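Local structure of chromosomal replication initiator protein DnaA (Thermotoga maritima, 2Z4S) at residues R192-L198 with E222-K228; Q213-H218 with E243-L248. The protein binds and hydrolyses ATP and, in its ATP-bound form, probably assembles on the replication origin oriC to start chromosome replication once per cell cycle. Residues are numbered along the deposited sequence.

Contact 1. Residues R192-L198 with E222-K228; sequences RKKVDIL and ELHDSGK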
loop_
_atom_site.group_PDB
_atom_site.type_symbol
_atom_site.label_atom_id
_atom_site.label_comp_id
_atom_site.label_asym_id
_atom_site.label_seq_id
_atom_site.Cartn_x
_atom_site.Cartn_y
_atom_site.Cartn_z
ATOM N N ARG A 192 16.313 -11.469 6.414
ATOM C CA ARG A 192 16.205 -12.864 5.991
ATOM C C ARG A 192 16.007 -13.688 7.255
ATOM O O ARG A 192 14.885 -13.868 7.730
ATOM C CB ARG A 192 17.470 -13.319 5.273
ATOM C CG ARG A 192 17.950 -12.355 4.223
ATOM C CD ARG A 192 19.163 -12.903 3.506
ATOM N NE ARG A 192 19.813 -11.910 2.658
ATOM C CZ ARG A 192 20.734 -12.201 1.749
ATOM N NH1 ARG A 192 21.110 -13.459 1.568
ATOM N NH2 ARG A 192 21.285 -11.236 1.025
ATOM N N LYS A 193 17.111 -14.178 7.802
ATOM C CA LYS A 193 17.100 -14.971 9.023
ATOM C C LYS A 193 15.832 -14.792 9.871
ATOM O O LYS A 193 15.103 -15.749 10.119
ATOM C CB LYS A 193 18.325 -14.599 9.865
ATOM C CG LYS A 193 18.528 -15.426 11.125
ATOM C CD LYS A 193 19.038 -16.822 10.788
ATOM C CE LYS A 193 19.540 -17.554 12.033
ATOM N NZ LYS A 193 20.175 -18.860 11.688
ATOM N N LYS A 194 15.556 -13.561 10.288
ATOM C CA LYS A 194 14.412 -13.297 11.154
ATOM C C LYS A 194 13.109 -12.764 10.529
ATOM O O LYS A 194 12.509 -11.822 11.057
ATOM C CB LYS A 194 14.851 -12.354 12.282
ATOM C CG LYS A 194 16.355 -12.380 12.557
ATOM C CD LYS A 194 16.719 -11.673 13.854
ATOM C CE LYS A 194 16.314 -12.514 15.063
ATOM N NZ LYS A 194 16.620 -11.858 16.369
ATOM N N VAL A 195 12.666 -13.352 9.419
ATOM C CA VAL A 195 11.409 -12.926 8.795
ATOM C C VAL A 195 10.745 -14.089 8.103
ATOM O O VAL A 195 11.413 -14.873 7.434
ATOM C CB VAL A 195 11.588 -11.811 7.731
ATOM C CG1 VAL A 195 12.149 -10.567 8.376
ATOM C CG2 VAL A 195 12.465 -12.294 6.593
ATOM N N ASP A 196 9.428 -14.191 8.258
ATOM C CA ASP A 196 8.672 -15.267 7.634
ATOM C C ASP A 196 7.969 -14.686 6.435
ATOM O O ASP A 196 7.867 -15.311 5.382
ATOM C CB ASP A 196 7.677 -15.821 8.628
ATOM C CG ASP A 196 8.296 -16.014 9.989
ATOM O OD1 ASP A 196 9.423 -16.563 10.044
ATOM O OD2 ASP A 196 7.665 -15.619 10.994
ATOM N N ILE A 197 7.479 -13.472 6.603
ATOM C CA ILE A 197 6.832 -12.791 5.508
ATOM C C ILE A 197 7.437 -11.395 5.470
ATOM O O ILE A 197 7.586 -10.734 6.509
ATOM C CB ILE A 197 5.305 -12.729 5.682
ATOM C CG1 ILE A 197 4.712 -11.958 4.507
ATOM C CG2 ILE A 197 4.941 -12.116 7.026
ATOM C CD1 ILE A 197 3.235 -11.781 4.589
ATOM N N LEU A 198 7.813 -10.974 4.264
ATOM C CA LEU A 198 8.446 -9.684 4.019
ATOM C C LEU A 198 7.567 -8.895 3.042
ATOM O O LEU A 198 7.299 -9.345 1.927
ATOM C CB LEU A 198 9.851 -9.948 3.447
ATOM C CG LEU A 198 10.917 -8.906 3.077
ATOM C CD1 LEU A 198 10.910 -8.657 1.587
ATOM C CD2 LEU A 198 10.701 -7.634 3.859
ATOM N N GLU A 222 16.747 -15.985 -1.205
ATOM C CA GLU A 222 16.916 -16.777 -0.002
ATOM C C GLU A 222 15.590 -17.007 0.701
ATOM O O GLU A 222 15.325 -18.100 1.199
ATOM C CB GLU A 222 17.896 -16.104 0.948
ATOM C CG GLU A 222 18.429 -17.044 2.002
ATOM C CD GLU A 222 19.508 -16.401 2.831
ATOM O OE1 GLU A 222 19.166 -15.599 3.722
ATOM O OE2 GLU A 222 20.698 -16.692 2.582
ATOM N N LEU A 223 14.757 -15.973 0.745
ATOM C CA LEU A 223 13.448 -16.087 1.378
ATOM C C LEU A 223 12.602 -17.070 0.576
ATOM O O LEU A 223 11.865 -17.884 1.133
ATOM C CB LEU A 223 12.759 -14.726 1.414
ATOM C CG LEU A 223 13.380 -13.702 2.351
ATOM C CD1 LEU A 223 12.680 -12.364 2.201
ATOM C CD2 LEU A 223 13.271 -14.204 3.769
ATOM N N HIS A 224 12.730 -16.989 -0.744
ATOM C CA HIS A 224 11.980 -17.848 -1.643
ATOM C C HIS A 224 12.381 -19.319 -1.528
ATOM O O HIS A 224 11.545 -20.205 -1.698
ATOM C CB HIS A 224 12.161 -17.379 -3.084
ATOM C CG HIS A 224 11.063 -17.818 -4.000
ATOM N ND1 HIS A 224 10.347 -18.976 -3.799
ATOM C CD2 HIS A 224 10.564 -17.257 -5.126
ATOM C CE1 HIS A 224 9.451 -19.108 -4.759
ATOM N NE2 HIS A 224 9.563 -18.079 -5.578
ATOM N N ASP A 225 13.652 -19.594 -1.248
ATOM C CA ASP A 225 14.070 -20.982 -1.121
ATOM C C ASP A 225 13.660 -21.566 0.223
ATOM O O ASP A 225 13.863 -22.752 0.474
ATOM C CB ASP A 225 15.585 -21.133 -1.293
ATOM C CG ASP A 225 16.035 -20.949 -2.727
ATOM O OD1 ASP A 225 15.209 -21.149 -3.646
ATOM O OD2 ASP A 225 17.226 -20.620 -2.933
ATOM N N SER A 226 13.086 -20.740 1.092
ATOM C CA SER A 226 12.652 -21.223 2.399
ATOM C C SER A 226 11.152 -21.022 2.658
ATOM O O SER A 226 10.692 -21.069 3.804
ATOM C CB SER A 226 13.483 -20.559 3.492
ATOM O OG SER A 226 13.983 -19.319 3.044
ATOM N N GLY A 227 10.404 -20.803 1.577
ATOM C CA GLY A 227 8.964 -20.626 1.665
ATOM C C GLY A 227 8.459 -19.359 2.325
ATOM O O GLY A 227 7.282 -19.278 2.672
ATOM N N LYS A 228 9.331 -18.371 2.505
ATOM C CA LYS A 228 8.939 -17.106 3.124
ATOM C C LYS A 228 8.170 -16.259 2.108
ATOM O O LYS A 228 8.662 -16.029 0.999
ATOM C CB LYS A 228 10.174 -16.346 3.558
ATOM C CG LYS A 228 11.145 -17.163 4.357
ATOM C CD LYS A 228 10.794 -17.191 5.815
ATOM C CE LYS A 228 12.015 -17.606 6.617
ATOM N NZ LYS A 228 11.884 -17.278 8.069
#
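Start with Leu-223, on the last turn of helix 210-224. Its m,t rotamer sends both methyls across the gap: CD2 lies 3.5 Å from Val-195 CG2 and 3.9 Å from Arg-192 CA, while CD1 sits 3.9 Å from Leu-198 CB, so one leucine touches Arg-192, Val-195 and Leu-198, the last in strand 197-201. Beside it Arg-192, extended beyond its m chi1, offers NH1 to Glu-222 OE2 at 3.4 Å, a weak salt bridge; its NH2 makes a second one with Glu-215, two turns earlier in helix 210-224. This is the beta-alpha-beta unit of the parallel AAA+ sheet, in which strand 197-201 is followed by helix 210-224 and strand 229-234. Between the helix and the second strand runs a type I turn, His-224 to Gly-227, where Ser-226 OG donates to Glu-222 O at 2.6 Å and Gly-227 adopts positive phi. Lys-228 then folds back, m at chi1 and chi2, and brings NZ to 2.5 Å from Val-195 O, an oxygen less surely placed, and to 3.2 Å from Asp-196 OD1 in a weak salt bridge. The other carboxylate oxygen, Asp-196 OD2, accepts from the backbone N of Arg-162, leading into strand 163-167.

Contact 2. Residues Q213-H218 with E243-L248; sequences QTELFH and EFQDRL
The carboxamide of Gln-213 grips the backbone ahead of helix 246-253 with both ends: OE1 accepts from Gln-245 N at 2.9 Å, and NE2 donates to Glu-243 O at 2.8 Å, both N-H...O angles being 165°. NE2 also donates to Leu-206 O. To reach this far Gln-213 is m,t with chi3 at 42°. Glu-243 has positive phi and psi (49/59), Phe-244 is extended (-135/128), and Gln-245 (-54/113) takes the N-cap position before the chain turns helical at Asp-246. Gln-245 NE2 donates to Thr-214 OG1 at 3.1 Å, while its OE1 accepts from Arg-247 NE and NH2, each at 2.8 Å. With these two bonds made, the Arg-247 side chain (chi1 p, then t,t) lies over Phe-217 (chi1 t, chi2 76°). The guanidinium stacks flat, planes 23° apart, in a cation-pi contact: Arg-247 CZ is 4.1 Å from the Phe-217 ring centroid, and Arg-247 CD, making a CH-pi contact, 3.6 Å. Next to this stack Leu-248 packs CD1 on Leu-216 CD1 and CG on Phe-217 CB, both 4.3 Å. In register, CA atoms of Gln-213 and Gln-245 are 7.1 Å apart, those of Phe-217 and Leu-248 5.7 Å. Helix 210-224 thus packs against the N-terminal end of helix 246-253 in the AAA+ domain, with Leu-216 reaching helix 168-182 and Glu-215 pairing with Arg-188 and Arg-192 of helix 184-193.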
loop_
_atom_site.group_PDB
_atom_site.type_symbol
_atom_site.label_atom_id
_atom_site.label_comp_id
_atom_site.label_asym_id
_atom_site.label_seq_id
_atom_site.Cartn_x
_atom_site.Cartn_y
_atom_site.Cartn_z
ATOM N N GLN A 213 19.466 -2.895 -5.601
ATOM C CA GLN A 213 18.794 -3.871 -6.443
ATOM C C GLN A 213 19.433 -5.251 -6.321
ATOM O O GLN A 213 18.742 -6.262 -6.133
ATOM C CB GLN A 213 18.802 -3.411 -7.899
ATOM C CG GLN A 213 17.824 -2.288 -8.178
ATOM C CD GLN A 213 17.675 -1.996 -9.658
ATOM O OE1 GLN A 213 17.599 -2.916 -10.473
ATOM N NE2 GLN A 213 17.614 -0.712 -10.014
ATOM N N THR A 214 20.754 -5.293 -6.408
ATOM C CA THR A 214 21.469 -6.555 -6.301
ATOM C C THR A 214 21.227 -7.239 -4.960
ATOM O O THR A 214 20.902 -8.422 -4.918
ATOM C CB THR A 214 22.979 -6.343 -6.493
ATOM O OG1 THR A 214 23.238 -6.026 -7.863
ATOM C CG2 THR A 214 23.752 -7.591 -6.105
ATOM N N GLU A 215 21.389 -6.494 -3.869
ATOM C CA GLU A 215 21.199 -7.045 -2.531
ATOM C C GLU A 215 19.768 -7.557 -2.349
ATOM O O GLU A 215 19.556 -8.636 -1.785
ATOM C CB GLU A 215 21.527 -5.974 -1.478
ATOM C CG GLU A 215 21.397 -6.401 -0.002
ATOM C CD GLU A 215 22.244 -7.614 0.356
ATOM O OE1 GLU A 215 23.371 -7.737 -0.174
ATOM O OE2 GLU A 215 21.788 -8.440 1.179
ATOM N N LEU A 216 18.797 -6.782 -2.833
ATOM C CA LEU A 216 17.391 -7.159 -2.729
ATOM C C LEU A 216 17.250 -8.491 -3.439
ATOM O O LEU A 216 16.632 -9.424 -2.916
ATOM C CB LEU A 216 16.495 -6.121 -3.415
ATOM C CG LEU A 216 15.083 -5.856 -2.876
ATOM C CD1 LEU A 216 14.275 -5.198 -3.965
ATOM C CD2 LEU A 216 14.418 -7.128 -2.449
ATOM N N PHE A 217 17.841 -8.560 -4.630
ATOM C CA PHE A 217 17.827 -9.763 -5.459
ATOM C C PHE A 217 18.095 -11.056 -4.684
ATOM O O PHE A 217 17.319 -12.008 -4.768
ATOM C CB PHE A 217 18.860 -9.640 -6.579
ATOM C CG PHE A 217 18.927 -10.846 -7.466
ATOM C CD1 PHE A 217 17.939 -11.081 -8.416
ATOM C CD2 PHE A 217 19.945 -11.776 -7.316
ATOM C CE1 PHE A 217 17.964 -12.231 -9.204
ATOM C CE2 PHE A 217 19.977 -12.926 -8.094
ATOM C CZ PHE A 217 18.981 -13.154 -9.041
ATOM N N HIS A 218 19.197 -11.107 -3.942
ATOM C CA HIS A 218 19.515 -12.311 -3.176
ATOM C C HIS A 218 18.565 -12.503 -1.989
ATOM O O HIS A 218 18.110 -13.625 -1.725
ATOM C CB HIS A 218 20.968 -12.270 -2.689
ATOM C CG HIS A 218 21.972 -12.273 -3.801
ATOM N ND1 HIS A 218 22.006 -13.256 -4.768
ATOM C CD2 HIS A 218 22.952 -11.395 -4.122
ATOM C CE1 HIS A 218 22.961 -12.979 -5.639
ATOM N NE2 HIS A 218 23.549 -11.856 -5.270
ATOM N N GLU A 243 15.518 1.145 -15.555
ATOM C CA GLU A 243 16.776 0.898 -14.846
ATOM C C GLU A 243 16.623 -0.191 -13.789
ATOM O O GLU A 243 16.862 0.033 -12.598
ATOM C CB GLU A 243 17.289 2.198 -14.208
ATOM C CG GLU A 243 17.535 3.307 -15.220
ATOM C CD GLU A 243 18.105 4.576 -14.607
ATOM O OE1 GLU A 243 19.177 4.509 -13.974
ATOM O OE2 GLU A 243 17.486 5.649 -14.767
ATOM N N PHE A 244 16.231 -1.375 -14.236
ATOM C CA PHE A 244 16.039 -2.486 -13.322
ATOM C C PHE A 244 16.638 -3.806 -13.817
ATOM O O PHE A 244 16.367 -4.258 -14.935
ATOM C CB PHE A 244 14.538 -2.671 -13.042
ATOM C CG PHE A 244 14.141 -2.359 -11.626
ATOM C CD1 PHE A 244 14.045 -1.046 -11.189
ATOM C CD2 PHE A 244 13.901 -3.388 -10.719
ATOM C CE1 PHE A 244 13.717 -0.761 -9.868
ATOM C CE2 PHE A 244 13.574 -3.118 -9.402
ATOM C CZ PHE A 244 13.482 -1.805 -8.972
ATOM N N GLN A 245 17.447 -4.427 -12.968
ATOM C CA GLN A 245 18.066 -5.700 -13.300
ATOM C C GLN A 245 17.018 -6.740 -13.719
ATOM O O GLN A 245 16.198 -7.167 -12.912
ATOM C CB GLN A 245 18.871 -6.208 -12.099
ATOM C CG GLN A 245 20.102 -5.367 -11.801
ATOM C CD GLN A 245 20.743 -5.683 -10.455
ATOM O OE1 GLN A 245 20.829 -6.843 -10.047
ATOM N NE2 GLN A 245 21.213 -4.643 -9.765
ATOM N N ASP A 246 17.051 -7.137 -14.986
ATOM C CA ASP A 246 16.125 -8.129 -15.522
ATOM C C ASP A 246 15.951 -9.330 -14.602
ATOM O O ASP A 246 14.883 -9.936 -14.555
ATOM C CB ASP A 246 16.625 -8.639 -16.872
ATOM C CG ASP A 246 16.945 -7.521 -17.835
ATOM O OD1 ASP A 246 15.999 -6.829 -18.268
ATOM O OD2 ASP A 246 18.143 -7.333 -18.155
ATOM N N ARG A 247 17.005 -9.698 -13.886
ATOM C CA ARG A 247 16.908 -10.843 -12.996
ATOM C C ARG A 247 15.964 -10.561 -11.844
ATOM O O ARG A 247 15.306 -11.470 -11.344
ATOM C CB ARG A 247 18.284 -11.235 -12.466
ATOM C CG ARG A 247 19.094 -10.088 -11.928
ATOM C CD ARG A 247 20.364 -10.611 -11.290
ATOM N NE ARG A 247 21.070 -9.553 -10.582
ATOM C CZ ARG A 247 22.085 -9.762 -9.756
ATOM N NH1 ARG A 247 22.512 -10.998 -9.541
ATOM N NH2 ARG A 247 22.657 -8.738 -9.136
ATOM N N LEU A 248 15.907 -9.303 -11.418
ATOM C CA LEU A 248 15.002 -8.908 -10.349
ATOM C C LEU A 248 13.601 -8.899 -10.947
ATOM O O LEU A 248 12.699 -9.587 -10.465
ATOM C CB LEU A 248 15.331 -7.510 -9.859
ATOM C CG LEU A 248 15.722 -7.413 -8.393
ATOM C CD1 LEU A 248 15.623 -5.953 -7.978
ATOM C CD2 LEU A 248 14.822 -8.283 -7.529
#

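Overall arrangement
From the N terminus, the chain leaves helix 184-193 and enters strand 197-201 through the first half of contact 1, then runs into helix 210-224, where 213-218 begins contact 2. The end of that helix and its exit turn, 222-228, close the first loop of 23 intervening residues; strand 229-234 follows, and 243-248 closes the second, of 24. The two loops therefore cross, sharing helix 210-224. Their centres lie about 17 Å apart, but they meet where Arg-192 NH2 comes 2.8 Å from Glu-215 OE2. Contact 1 ties the C-terminal end of helix 210-224 to the start of strand 197-201 and to helix 184-193; contact 2 ties it to helix 246-253.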